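Local atomic coordinates of 1-phosphatidylinositol 4,5-bisphosphate phosphodiesterase (Drosophila melanogaster, PDB entry 6IRB), a protein that belongs to the phospholipase C-beta family and carries a long, almost wholly helical coiled-coil region. Residues A[134-138]-A[174-179]. The protein carries 2 engineered substitutions. Sequence-based numbering, arbitrary orientation.
Sequences LNAKQ and RFMEEK
Gln138 lies along Phe175 and Glu178, and its side chain gives the largest single share of the contact. Its CB sits over the centre of the Phe175 ring, 4.1 Å from the centroid and almost on the ring normal, a CH-pi contact. CG comes next, near Phe175 CD1 and Glu178 OE1. Beyond it the chain is extended, which carries the amide past the ring to the backbone carbonyl of Phe175, the amide and ring planes 25° apart. CD and OE1 then rest against Phe175 CB and CG, while NE2 donates twice. One bond, 2.7 Å from Gln138 NE2 to Glu178 OE1, uses the anti lone pair of the carboxylate, with amide and carboxylate nearly coplanar. The other runs 3.0 Å from Gln138 NE2 to Phe175 O, which also accepts the helical bond from Lys179 N. Two bonds thus fix the rotation of this buried amide.

The helices 18-150 and 157-210 pair here as an antiparallel helical hairpin, their local axes 11.2 Å apart at 165°, with Gln138 between them. About one turn on from Gln138, Met141 of helix 18-150 is touched by both Arg174 and Phe175.

Polar pairs flank the glutamine. Glu178 OE2 takes a salt bridge from Arg174 NE within its own helix (3.3 Å) and a long one from Lys137 NZ (3.7 Å), so the carboxylate probably offsets the closeness of the two cations. Lys179, bent at chi2, reaches across to donate from NZ to Asn135 OD1 at 2.6 Å, in the carbonyl plane.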
# COMPACT_ATOMS: atom_id res chain seq x y z
N LEU A 134 -26.97 -10.47 54.10
CA LEU A 134 -28.31 -10.81 54.55
C LEU A 134 -28.29 -11.86 55.66
O LEU A 134 -28.92 -11.69 56.71
CB LEU A 134 -29.15 -11.29 53.38
CG LEU A 134 -30.60 -11.34 53.85
CD1 LEU A 134 -31.08 -9.94 54.24
CD2 LEU A 134 -31.51 -11.97 52.80
N ASN A 135 -27.61 -12.99 55.41
CA ASN A 135 -27.49 -14.05 56.41
C ASN A 135 -27.10 -13.48 57.77
O ASN A 135 -27.75 -13.76 58.78
CB ASN A 135 -26.45 -15.08 55.97
CG ASN A 135 -26.99 -16.09 54.99
OD1 ASN A 135 -28.14 -16.00 54.55
ND2 ASN A 135 -26.16 -17.06 54.61
N ALA A 136 -26.02 -12.69 57.79
CA ALA A 136 -25.61 -12.01 59.01
C ALA A 136 -26.78 -11.24 59.64
O ALA A 136 -27.17 -11.52 60.78
CB ALA A 136 -24.45 -11.07 58.71
N LYS A 137 -27.35 -10.29 58.90
CA LYS A 137 -28.47 -9.51 59.43
C LYS A 137 -29.54 -10.42 60.02
O LYS A 137 -30.01 -10.21 61.15
CB LYS A 137 -29.07 -8.60 58.36
CG LYS A 137 -30.19 -7.70 58.88
CD LYS A 137 -30.55 -6.59 57.89
CE LYS A 137 -31.97 -6.06 58.10
NZ LYS A 137 -33.02 -7.13 58.08
N GLN A 138 -29.90 -11.47 59.28
CA GLN A 138 -30.88 -12.42 59.79
C GLN A 138 -30.37 -13.05 61.08
O GLN A 138 -31.09 -13.10 62.09
CB GLN A 138 -31.17 -13.50 58.75
CG GLN A 138 -31.90 -12.98 57.51
CD GLN A 138 -32.49 -14.09 56.65
OE1 GLN A 138 -32.08 -15.24 56.72
NE2 GLN A 138 -33.48 -13.74 55.84
N ARG A 174 -40.26 -14.71 58.12
CA ARG A 174 -39.68 -13.48 57.58
C ARG A 174 -38.35 -13.79 56.91
O ARG A 174 -38.05 -13.27 55.83
CB ARG A 174 -39.58 -12.44 58.70
CG ARG A 174 -38.76 -11.19 58.42
CD ARG A 174 -38.24 -10.59 59.74
NE ARG A 174 -37.28 -9.50 59.55
CZ ARG A 174 -37.59 -8.20 59.56
NH1 ARG A 174 -38.85 -7.83 59.76
NH2 ARG A 174 -36.65 -7.28 59.38
N PHE A 175 -37.52 -14.63 57.55
CA PHE A 175 -36.24 -15.01 56.97
C PHE A 175 -36.41 -15.66 55.62
O PHE A 175 -35.62 -15.43 54.70
CB PHE A 175 -35.52 -16.00 57.89
CG PHE A 175 -35.08 -15.42 59.20
CD1 PHE A 175 -35.18 -14.07 59.46
CD2 PHE A 175 -34.54 -16.25 60.18
CE1 PHE A 175 -34.77 -13.55 60.67
CE2 PHE A 175 -34.12 -15.73 61.39
CZ PHE A 175 -34.24 -14.38 61.64
N MSE A 176 -37.44 -16.48 55.48
CA MSE A 176 -37.70 -17.15 54.22
C MSE A 176 -38.24 -16.20 53.16
O MSE A 176 -37.86 -16.31 52.00
CB MSE A 176 -38.62 -18.33 54.46
CG MSE A 176 -37.82 -19.52 54.96
SE MSE A 176 -38.82 -20.75 56.07
CE MSE A 176 -38.82 -22.31 54.90
N GLU A 177 -39.16 -15.32 53.54
CA GLU A 177 -39.66 -14.35 52.56
C GLU A 177 -38.52 -13.44 52.09
O GLU A 177 -38.37 -13.17 50.89
CB GLU A 177 -40.81 -13.53 53.15
CG GLU A 177 -41.96 -14.37 53.71
CD GLU A 177 -42.27 -15.63 52.90
OE1 GLU A 177 -43.23 -15.61 52.08
OE2 GLU A 177 -41.59 -16.66 53.10
N GLU A 178 -37.73 -12.92 53.04
CA GLU A 178 -36.52 -12.18 52.69
C GLU A 178 -35.67 -12.93 51.67
O GLU A 178 -35.20 -12.35 50.69
CB GLU A 178 -35.71 -11.88 53.95
CG GLU A 178 -36.15 -10.63 54.72
CD GLU A 178 -35.41 -10.44 56.04
OE1 GLU A 178 -34.61 -11.33 56.41
OE2 GLU A 178 -35.61 -9.39 56.70
N LYS A 179 -35.48 -14.24 51.89
CA LYS A 179 -34.68 -15.04 50.98
C LYS A 179 -35.32 -15.14 49.60
O LYS A 179 -34.62 -15.03 48.58
CB LYS A 179 -34.48 -16.44 51.57
CG LYS A 179 -33.44 -16.49 52.65
CD LYS A 179 -32.06 -16.77 52.07
CE LYS A 179 -30.98 -16.40 53.06
NZ LYS A 179 -29.75 -17.22 52.89